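PDB 3ICJ: amidohydrolase 3 domain-containing protein from Pyrococcus furiosus, which probably hydrolyses carbon-nitrogen bonds other than peptide bonds, as a metal-dependent amidohydrolase that holds two zinc ions in its active site. Local coordinates for residues Val93-His101 / Leu467-Thr478; Val390-Ser401 / Thr427-Glu438. One frame throughout, in Å; residues are numbered along the deposited sequence. Where two conformers were deposited one is given.

Contact 1: Val93-His101 / Leu467-Thr478; sequences VMPAFFDSH and LHLYTHGSAQVT. With ZN (zinc ion), chain B.
F98 N donates to Y470 O (3.0 Å) in a nearly straight bond, N-H...O 165°, and so ties strand 97-99 to helix 463-477 where the helix widens into a pi-type turn. The strand belongs to the metal-bearing barrel of the amidohydrolase fold; the chain then turns a corner to H101, whose NE2 binds zinc at 2.3 Å together with H103, D434 and the carboxylated lysine K296. One turn further along the helix, S474 OG lies 2.8 Å from F98 O and 3.2 Å from S100 OG, within hydrogen-bonding range of both, although its proton cannot be assigned; S100 OG also bonds S393. A water bridges Y470 OH and D99 OD2, and the same carboxylate oxygen takes a bond from T433.

F97 and Y470 form a T-shaped pair, the edge of F97 turned to the face of Y470 with the ring planes at 70°. On the other side of the strand, F98 has CG anti to the backbone N (chi1 -169°), which lays its ring along the last helical turn. A475 CA sits over one face in a CH-pi contact, 3.9 Å from the ring centroid, and T478 closes on CE2 and CZ of F98. Shortening F98 to an alanine would strip away the ring, and A475 and T478 would probably be left facing a gap. Toward the start of the helix, M94 CE meets L467 CD2, and T471 CG2 rests against the carbonyl oxygens of P95 and A96. T471 OG1 is turned back into its own helix, donating to L467 O at 2.7 Å.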
loop_
_atom_site.group_PDB
_atom_site.type_symbol
_atom_site.label_atom_id
_atom_site.label_comp_id
_atom_site.label_asym_id
_atom_site.label_seq_id
_atom_site.Cartn_x
_atom_site.Cartn_y
_atom_site.Cartn_z
ATOM N N VAL A 93 7.240 3.790 24.187
ATOM C CA VAL A 93 6.239 4.352 23.277
ATOM C C VAL A 93 6.966 4.863 22.015
ATOM O O VAL A 93 8.111 5.305 22.095
ATOM C CB VAL A 93 5.423 5.478 23.959
ATOM C CG1 VAL A 93 4.389 6.080 23.021
ATOM C CG2 VAL A 93 4.718 4.970 25.231
ATOM N N MET A 94 6.305 4.790 20.862
ATOM C CA MET A 94 6.833 5.404 19.615
ATOM C C MET A 94 5.671 5.880 18.722
ATOM O O MET A 94 4.539 5.393 18.882
ATOM C CB MET A 94 7.762 4.400 18.871
ATOM C CG MET A 94 7.073 3.167 18.197
ATOM S SD MET A 94 8.160 2.189 17.083
ATOM C CE MET A 94 7.941 3.101 15.548
ATOM N N PRO A 95 5.933 6.818 17.773
ATOM C CA PRO A 95 4.881 7.176 16.819
ATOM C C PRO A 95 4.422 5.921 16.081
ATOM O O PRO A 95 5.253 5.035 15.777
ATOM C CB PRO A 95 5.593 8.141 15.851
ATOM C CG PRO A 95 6.756 8.680 16.648
ATOM C CD PRO A 95 7.205 7.509 17.469
ATOM N N ALA A 96 3.111 5.814 15.853
ATOM C CA ALA A 96 2.569 4.685 15.129
ATOM C C ALA A 96 3.082 4.672 13.686
ATOM O O ALA A 96 3.478 5.715 13.137
ATOM C CB ALA A 96 1.038 4.688 15.171
ATOM N N PHE A 97 3.115 3.479 13.102
ATOM C CA PHE A 97 3.546 3.329 11.719
ATOM C C PHE A 97 2.574 4.023 10.777
ATOM O O PHE A 97 1.382 4.131 11.067
ATOM C CB PHE A 97 3.702 1.855 11.351
ATOM C CG PHE A 97 4.856 1.185 12.048
ATOM C CD1 PHE A 97 6.160 1.459 11.670
ATOM C CD2 PHE A 97 4.631 0.301 13.108
ATOM C CE1 PHE A 97 7.247 0.864 12.332
ATOM C CE2 PHE A 97 5.720 -0.326 13.762
ATOM C CZ PHE A 97 7.023 -0.027 13.370
ATOM N N PHE A 98 3.114 4.491 9.665
ATOM C CA PHE A 98 2.361 5.170 8.638
ATOM C C PHE A 98 2.802 4.458 7.370
ATOM O O PHE A 98 3.947 4.623 6.935
ATOM C CB PHE A 98 2.768 6.660 8.622
ATOM C CG PHE A 98 1.872 7.570 7.782
ATOM C CD1 PHE A 98 1.491 8.810 8.277
ATOM C CD2 PHE A 98 1.394 7.186 6.524
ATOM C CE1 PHE A 98 0.673 9.674 7.524
ATOM C CE2 PHE A 98 0.571 8.040 5.764
ATOM C CZ PHE A 98 0.205 9.281 6.272
ATOM N N ASP A 99 1.907 3.648 6.794
ATOM C CA ASP A 99 2.167 2.969 5.529
ATOM C C ASP A 99 1.741 3.883 4.376
ATOM O O ASP A 99 0.550 4.103 4.141
ATOM C CB ASP A 99 1.408 1.622 5.493
ATOM C CG ASP A 99 1.853 0.708 4.350
ATOM O OD1 ASP A 99 2.009 1.175 3.217
ATOM O OD2 ASP A 99 2.011 -0.509 4.561
ATOM N N SER A 100 2.704 4.423 3.635
ATOM C CA SER A 100 2.359 5.482 2.688
ATOM C C SER A 100 1.732 4.993 1.363
ATOM O O SER A 100 1.322 5.808 0.549
ATOM C CB SER A 100 3.555 6.400 2.434
ATOM O OG SER A 100 4.730 5.653 2.202
ATOM N N HIS A 101 1.664 3.673 1.156
ATOM C CA HIS A 101 1.107 3.096 -0.081
ATOM C C HIS A 101 0.563 1.692 0.135
ATOM O O HIS A 101 1.332 0.726 0.210
ATOM C CB HIS A 101 2.203 3.070 -1.171
ATOM C CG HIS A 101 1.748 2.593 -2.517
ATOM N ND1 HIS A 101 1.932 3.337 -3.661
ATOM C CD2 HIS A 101 1.170 1.431 -2.913
ATOM C CE1 HIS A 101 1.460 2.668 -4.699
ATOM N NE2 HIS A 101 0.994 1.508 -4.274
ATOM N N LEU A 467 13.005 3.427 10.981
ATOM C CA LEU A 467 11.869 3.828 11.822
ATOM C C LEU A 467 11.393 5.252 11.497
ATOM O O LEU A 467 10.187 5.496 11.393
ATOM C CB LEU A 467 12.217 3.671 13.301
ATOM C CG LEU A 467 12.349 2.204 13.758
ATOM C CD1 LEU A 467 13.175 2.091 15.016
ATOM C CD2 LEU A 467 11.013 1.526 13.941
ATOM N N HIS A 468 12.337 6.176 11.302
ATOM C CA HIS A 468 11.993 7.494 10.796
ATOM C C HIS A 468 11.184 7.450 9.495
ATOM O O HIS A 468 10.102 8.060 9.406
ATOM C CB HIS A 468 13.240 8.349 10.575
ATOM C CG HIS A 468 12.946 9.596 9.811
ATOM N ND1 HIS A 468 12.108 10.578 10.297
ATOM C CD2 HIS A 468 13.351 10.012 8.587
ATOM C CE1 HIS A 468 12.012 11.549 9.403
ATOM N NE2 HIS A 468 12.755 11.228 8.357
ATOM N N LEU A 469 11.695 6.714 8.504
ATOM C CA LEU A 469 11.034 6.568 7.183
ATOM C C LEU A 469 9.645 5.927 7.224
ATOM O O LEU A 469 8.774 6.264 6.425
ATOM C CB LEU A 469 11.948 5.817 6.195
ATOM C CG LEU A 469 13.252 6.600 5.972
ATOM C CD1 LEU A 469 14.304 5.730 5.271
ATOM C CD2 LEU A 469 13.039 7.927 5.245
ATOM N N TYR A 470 9.428 5.038 8.174
ATOM C CA TYR A 470 8.158 4.346 8.315
ATOM C C TYR A 470 7.170 5.082 9.223
ATOM O O TYR A 470 6.078 4.613 9.455
ATOM C CB TYR A 470 8.402 2.940 8.846
ATOM C CG TYR A 470 7.599 1.841 8.205
ATOM C CD1 TYR A 470 8.166 0.619 7.944
ATOM C CD2 TYR A 470 6.276 2.020 7.884
ATOM C CE1 TYR A 470 7.440 -0.385 7.388
ATOM C CE2 TYR A 470 5.549 1.024 7.322
ATOM C CZ TYR A 470 6.135 -0.179 7.076
ATOM O OH TYR A 470 5.410 -1.178 6.520
ATOM N N THR A 471 7.574 6.241 9.719
ATOM C CA THR A 471 6.713 7.101 10.500
ATOM C C THR A 471 6.579 8.503 9.900
ATOM O O THR A 471 5.662 8.770 9.153
ATOM C CB THR A 471 7.167 7.162 11.971
ATOM O OG1 THR A 471 8.545 7.508 12.034
ATOM C CG2 THR A 471 6.973 5.837 12.653
ATOM N N HIS A 472 7.506 9.391 10.223
ATOM C CA HIS A 472 7.473 10.749 9.720
ATOM C C HIS A 472 7.769 10.810 8.229
ATOM O O HIS A 472 7.249 11.644 7.532
ATOM C CB HIS A 472 8.427 11.662 10.497
ATOM C CG HIS A 472 8.215 13.122 10.242
ATOM N ND1 HIS A 472 9.226 13.965 9.848
ATOM C CD2 HIS A 472 7.102 13.886 10.314
ATOM C CE1 HIS A 472 8.750 15.184 9.705
ATOM N NE2 HIS A 472 7.463 15.162 9.976
ATOM N N GLY A 473 8.597 9.899 7.754
ATOM C CA GLY A 473 8.981 9.877 6.343
ATOM C C GLY A 473 7.740 9.695 5.490
ATOM O O GLY A 473 7.438 10.503 4.611
ATOM N N SER A 474 6.998 8.636 5.800
ATOM C CA SER A 474 5.721 8.359 5.185
ATOM C C SER A 474 4.714 9.511 5.291
ATOM O O SER A 474 4.050 9.843 4.308
ATOM C CB SER A 474 5.144 7.100 5.801
ATOM O OG SER A 474 5.751 5.950 5.241
ATOM N N ALA A 475 4.619 10.117 6.471
ATOM C CA ALA A 475 3.741 11.260 6.682
ATOM C C ALA A 475 4.071 12.415 5.753
ATOM O O ALA A 475 3.177 12.990 5.131
ATOM C CB ALA A 475 3.797 11.716 8.139
ATOM N N GLN A 476 5.360 12.738 5.638
ATOM C CA GLN A 476 5.805 13.833 4.755
ATOM C C GLN A 476 5.533 13.546 3.301
ATOM O O GLN A 476 5.159 14.434 2.558
ATOM C CB GLN A 476 7.279 14.161 4.966
ATOM C CG GLN A 476 7.494 14.825 6.302
ATOM C CD GLN A 476 8.529 15.894 6.241
ATOM O OE1 GLN A 476 9.735 15.624 6.332
ATOM N NE2 GLN A 476 8.074 17.135 6.092
ATOM N N VAL A 477 5.676 12.282 2.925
ATOM C CA VAL A 477 5.453 11.831 1.565
ATOM C C VAL A 477 3.964 11.916 1.213
ATOM O O VAL A 477 3.609 12.170 0.060
ATOM C CB VAL A 477 6.111 10.435 1.381
ATOM C CG1 VAL A 477 5.496 9.631 0.270
ATOM C CG2 VAL A 477 7.609 10.653 1.147
ATOM N N THR A 478 3.109 11.781 2.239
ATOM C CA THR A 478 1.652 11.868 2.107
ATOM C C THR A 478 1.093 13.274 2.496
ATOM O O THR A 478 -0.110 13.433 2.725
ATOM C CB THR A 478 0.993 10.708 2.929
ATOM O OG1 THR A 478 1.746 9.486 2.713
ATOM C CG2 THR A 478 -0.453 10.441 2.492
HETATM ZN ZN ZN B . 0.167 -0.256 -5.481
HETATM O O HOH W 1 2.716 -1.367 6.907
#

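Contact 2: Val390-Ser401 / Thr427-Glu438. With ZN (zinc ion), chain B.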
loop_
_atom_site.group_PDB
_atom_site.type_symbol
_atom_site.label_atom_id
_atom_site.label_comp_id
_atom_site.label_asym_id
_atom_site.label_seq_id
_atom_site.Cartn_x
_atom_site.Cartn_y
_atom_site.Cartn_z
ATOM N N VAL A 390 10.803 15.725 -5.507
ATOM C CA VAL A 390 9.802 14.671 -5.704
ATOM C C VAL A 390 9.783 13.747 -4.491
ATOM O O VAL A 390 10.831 13.255 -4.051
ATOM C CB VAL A 390 10.096 13.821 -6.960
ATOM C CG1 VAL A 390 8.937 12.848 -7.236
ATOM C CG2 VAL A 390 10.333 14.720 -8.171
ATOM N N ARG A 391 8.593 13.517 -3.953
ATOM C CA ARG A 391 8.426 12.617 -2.826
ATOM C C ARG A 391 8.357 11.198 -3.365
ATOM O O ARG A 391 7.857 10.982 -4.470
ATOM C CB ARG A 391 7.167 12.985 -2.062
ATOM C CG ARG A 391 7.283 14.339 -1.340
ATOM C CD ARG A 391 5.927 14.940 -1.030
ATOM N NE ARG A 391 5.276 15.532 -2.201
ATOM C CZ ARG A 391 4.073 15.187 -2.668
ATOM N NH1 ARG A 391 3.349 14.264 -2.059
ATOM N NH2 ARG A 391 3.573 15.790 -3.744
ATOM N N ILE A 392 8.887 10.240 -2.611
ATOM C CA ILE A 392 8.996 8.855 -3.080
ATOM C C ILE A 392 8.465 7.891 -2.012
ATOM O O ILE A 392 8.799 7.998 -0.844
ATOM C CB ILE A 392 10.460 8.469 -3.457
ATOM C CG1 ILE A 392 10.927 9.262 -4.694
ATOM C CG2 ILE A 392 10.567 6.972 -3.753
ATOM C CD1 ILE A 392 12.444 9.238 -4.908
ATOM N N SER A 393 7.598 6.982 -2.431
ATOM C CA SER A 393 7.166 5.898 -1.574
ATOM C C SER A 393 7.808 4.587 -2.047
ATOM O O SER A 393 7.554 4.132 -3.169
ATOM C CB SER A 393 5.651 5.789 -1.587
ATOM O OG SER A 393 5.222 5.075 -0.445
ATOM N N ALA A 394 8.625 3.995 -1.184
ATOM C CA ALA A 394 9.369 2.776 -1.510
ATOM C C ALA A 394 8.979 1.633 -0.577
ATOM O O ALA A 394 8.574 1.856 0.567
ATOM C CB ALA A 394 10.856 3.043 -1.447
ATOM N N GLN A 395 9.119 0.405 -1.080
ATOM C CA GLN A 395 8.696 -0.810 -0.395
ATOM C C GLN A 395 9.928 -1.682 -0.124
ATOM O O GLN A 395 10.381 -2.415 -1.025
ATOM C CB GLN A 395 7.653 -1.583 -1.237
ATOM C CG GLN A 395 6.318 -0.841 -1.489
ATOM C CD GLN A 395 6.423 0.276 -2.542
ATOM O OE1 GLN A 395 7.138 0.135 -3.544
ATOM N NE2 GLN A 395 5.713 1.388 -2.317
ATOM N N PRO A 396 10.496 -1.592 1.099
ATOM C CA PRO A 396 11.757 -2.302 1.325
ATOM C C PRO A 396 11.666 -3.820 1.199
ATOM O O PRO A 396 12.661 -4.439 0.825
ATOM C CB PRO A 396 12.148 -1.902 2.745
ATOM C CG PRO A 396 11.479 -0.579 2.961
ATOM C CD PRO A 396 10.192 -0.649 2.198
ATOM N N HIS A 397 10.505 -4.414 1.480
ATOM C CA HIS A 397 10.375 -5.862 1.365
ATOM C C HIS A 397 10.506 -6.371 -0.084
ATOM O O HIS A 397 10.766 -7.542 -0.295
ATOM C CB HIS A 397 9.105 -6.403 2.062
ATOM C CG HIS A 397 9.213 -7.852 2.431
ATOM N ND1 HIS A 397 8.560 -8.849 1.737
ATOM C CD2 HIS A 397 9.945 -8.477 3.387
ATOM C CE1 HIS A 397 8.872 -10.026 2.260
ATOM N NE2 HIS A 397 9.710 -9.828 3.261
ATOM N N PHE A 398 10.362 -5.490 -1.074
ATOM C CA PHE A 398 10.636 -5.839 -2.486
ATOM C C PHE A 398 12.072 -6.378 -2.632
ATOM O O PHE A 398 12.340 -7.227 -3.473
ATOM C CB PHE A 398 10.487 -4.625 -3.423
ATOM C CG PHE A 398 9.052 -4.247 -3.804
ATOM C CD1 PHE A 398 7.952 -4.763 -3.150
ATOM C CD2 PHE A 398 8.842 -3.300 -4.802
ATOM C CE1 PHE A 398 6.649 -4.382 -3.515
ATOM C CE2 PHE A 398 7.557 -2.910 -5.172
ATOM C CZ PHE A 398 6.454 -3.460 -4.519
ATOM N N ILE A 399 12.992 -5.879 -1.812
ATOM C CA ILE A 399 14.380 -6.364 -1.813
ATOM C C ILE A 399 14.460 -7.873 -1.531
ATOM O O ILE A 399 15.160 -8.605 -2.244
ATOM C CB ILE A 399 15.287 -5.569 -0.839
ATOM C CG1 ILE A 399 15.364 -4.105 -1.281
ATOM C CG2 ILE A 399 16.691 -6.177 -0.806
ATOM C CD1 ILE A 399 15.983 -3.132 -0.238
ATOM N N VAL A 400 13.722 -8.322 -0.510
ATOM C CA VAL A 400 13.579 -9.738 -0.172
ATOM C C VAL A 400 12.831 -10.549 -1.254
ATOM O O VAL A 400 13.288 -11.617 -1.658
ATOM C CB VAL A 400 12.851 -9.908 1.209
ATOM C CG1 VAL A 400 12.708 -11.389 1.590
ATOM C CG2 VAL A 400 13.611 -9.173 2.299
ATOM N N SER A 401 11.702 -10.031 -1.731
ATOM C CA SER A 401 10.797 -10.775 -2.625
ATOM C C SER A 401 11.299 -10.911 -4.051
ATOM O O SER A 401 11.102 -11.938 -4.697
ATOM C CB SER A 401 9.429 -10.104 -2.676
ATOM O OG SER A 401 8.795 -10.135 -1.422
ATOM N N THR A 427 15.868 13.441 -0.997
ATOM C CA THR A 427 14.492 13.922 -1.040
ATOM C C THR A 427 13.687 13.318 0.116
ATOM O O THR A 427 14.224 12.525 0.908
ATOM C CB THR A 427 13.822 13.589 -2.413
ATOM O OG1 THR A 427 12.569 14.276 -2.521
ATOM C CG2 THR A 427 13.601 12.082 -2.583
ATOM N N LYS A 428 12.414 13.692 0.213
ATOM C CA LYS A 428 11.514 13.073 1.193
ATOM C C LYS A 428 11.111 11.687 0.736
ATOM O O LYS A 428 10.583 11.521 -0.371
ATOM C CB LYS A 428 10.274 13.946 1.441
ATOM C CG LYS A 428 10.607 15.180 2.281
ATOM C CD LYS A 428 9.549 16.255 2.170
ATOM C CE LYS A 428 10.009 17.485 2.961
ATOM N NZ LYS A 428 9.060 18.612 2.832
ATOM N N LEU A 429 11.364 10.693 1.589
ATOM C CA LEU A 429 11.059 9.305 1.238
ATOM C C LEU A 429 10.253 8.658 2.360
ATOM O O LEU A 429 10.404 9.019 3.510
ATOM C CB LEU A 429 12.335 8.501 0.920
ATOM C CG LEU A 429 12.124 7.037 0.510
ATOM C CD1 LEU A 429 12.840 6.676 -0.758
ATOM C CD2 LEU A 429 12.581 6.138 1.636
ATOM N N GLY A 430 9.388 7.720 2.011
ATOM C CA GLY A 430 8.553 7.046 3.006
ATOM C C GLY A 430 8.495 5.565 2.700
ATOM O O GLY A 430 8.740 5.159 1.556
ATOM N N PHE A 431 8.180 4.768 3.730
ATOM C CA PHE A 431 8.115 3.329 3.596
ATOM C C PHE A 431 6.689 2.832 3.517
ATOM O O PHE A 431 5.783 3.383 4.158
ATOM C CB PHE A 431 8.842 2.617 4.740
ATOM C CG PHE A 431 10.351 2.586 4.602
ATOM C CD1 PHE A 431 10.998 3.058 3.456
ATOM C CD2 PHE A 431 11.124 2.065 5.638
ATOM C CE1 PHE A 431 12.398 3.012 3.355
ATOM C CE2 PHE A 431 12.516 2.012 5.541
ATOM C CZ PHE A 431 13.153 2.482 4.393
ATOM N N SER A 432 6.515 1.777 2.728
ATOM C CA SER A 432 5.233 1.143 2.507
ATOM C C SER A 432 5.418 -0.321 2.165
ATOM O O SER A 432 6.540 -0.785 1.968
ATOM C CB SER A 432 4.463 1.830 1.378
ATOM O OG SER A 432 5.242 2.017 0.195
ATOM N N THR A 433 4.303 -1.039 2.088
ATOM C CA THR A 433 4.316 -2.453 1.774
ATOM C C THR A 433 3.702 -2.780 0.420
ATOM O O THR A 433 3.993 -3.844 -0.140
ATOM C CB THR A 433 3.580 -3.256 2.863
ATOM O OG1 THR A 433 2.222 -2.800 2.969
ATOM C CG2 THR A 433 4.270 -3.062 4.201
ATOM N N ASP A 434 2.837 -1.884 -0.089
ATOM C CA ASP A 434 2.016 -2.137 -1.286
ATOM C C ASP A 434 1.115 -3.336 -1.005
ATOM O O ASP A 434 0.794 -4.107 -1.908
ATOM C CB ASP A 434 2.874 -2.334 -2.561
ATOM C CG ASP A 434 2.071 -2.177 -3.864
ATOM O OD1 ASP A 434 0.859 -1.862 -3.816
ATOM O OD2 ASP A 434 2.660 -2.378 -4.943
ATOM N N SER A 435 0.727 -3.475 0.266
ATOM C CA SER A 435 -0.127 -4.568 0.742
ATOM C C SER A 435 -1.417 -4.569 -0.104
ATOM O O SER A 435 -1.984 -3.476 -0.377
ATOM C CB SER A 435 -0.400 -4.405 2.250
ATOM O OG SER A 435 -1.227 -5.425 2.765
ATOM N N PRO A 436 -1.870 -5.777 -0.547
ATOM C CA PRO A 436 -1.399 -7.119 -0.129
ATOM C C PRO A 436 -0.274 -7.766 -0.952
ATOM O O PRO A 436 -0.072 -8.973 -0.829
ATOM C CB PRO A 436 -2.669 -7.973 -0.228
ATOM C CG PRO A 436 -3.461 -7.323 -1.331
ATOM C CD PRO A 436 -2.967 -5.891 -1.521
ATOM N N ILE A 437 0.433 -6.998 -1.784
ATOM C CA ILE A 437 1.566 -7.551 -2.547
ATOM C C ILE A 437 2.641 -8.095 -1.591
ATOM O O ILE A 437 3.064 -9.251 -1.724
ATOM C CB ILE A 437 2.174 -6.542 -3.596
ATOM C CG1 ILE A 437 1.126 -6.111 -4.642
ATOM C CG2 ILE A 437 3.407 -7.136 -4.297
ATOM C CD1 ILE A 437 0.502 -7.260 -5.459
ATOM N N GLU A 438 3.049 -7.276 -0.614
ATOM C CA GLU A 438 4.001 -7.714 0.425
ATOM C C GLU A 438 3.272 -7.884 1.756
ATOM O O GLU A 438 2.116 -7.435 1.858
ATOM C CB GLU A 438 5.160 -6.718 0.566
ATOM C CG GLU A 438 5.916 -6.426 -0.713
ATOM C CD GLU A 438 6.668 -7.630 -1.268
ATOM O OE1 GLU A 438 7.066 -8.506 -0.469
ATOM O OE2 GLU A 438 6.869 -7.695 -2.506
HETATM ZN ZN ZN B . 0.167 -0.256 -5.481
HETATM O O HOH W 2 7.939 -3.232 2.182
#
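H397 and E438 meet at an angle, ring and carboxylate planes 56° apart, just beyond the ends of two neighbouring parallel strands, 391-394 and 429-431, of the amidohydrolase barrel. H397 ND1 donates in its own ring plane to E438 OE1 (2.7 Å), coming from the anti side and somewhat out of the carboxylate plane. In one of its two conformers S401 OG also reaches OE1, from the syn side. E438 CG, set beside the backbone N and anti to the carbonyl carbon, lies at the edge of the F398 ring, while Q395 CB covers a face of that ring. D434 OD2 also lies at the F398 edge, 4.0 Å from CZ; its partner oxygen, OD1, binds zinc at 2.4 Å.

P396 is set squarely on F431: CG stands over the middle of the ring in a CH-pi contact, 3.5 Å from the centroid and only 2° off the normal. S432 is gripped by side chains from strand 391-394 and the residue just after it. Q395 NE2 donates to S432 OG at 2.6 Å, tilted from the amide plane, and S393 OG, which also bonds S100 OG, shares a hydrogen bond with the same hydroxyl. The other end of the Q395 amide, OE1, accepts from H373, a ligand of the second zinc, so S432 probably helps to hold this second-shell amide in place.

Farther back, L429 CD1 fits against I392 CG2 on the sheet face that also carries A394 and F431. The strand pair is laced by backbone bonds, the straightest running from A394 N to G430 O (3.0 Å, 174° at the hydrogen).

The two contacts lie side by side, centres 12 Å apart, and contact 2 falls within the long span of chain that separates 93-101 from 467-478. Strand 92-102 bonds to strand 236-244, whereas 391-394 and 429-431 are neighbouring parallel strands from later in the barrel sequence. Contact 1 sets helix 463-477 against the first of these strands; contact 2 pairs the last two. They join directly: S100 OG lies 2.8 Å from S393 OG and D99 OD2 2.8 Å from T433 OG1, both probable hydrogen bonds. H101 and D434, distant in sequence, meet at one zinc ion, which is consistent with the two contacts jointly holding the metal site.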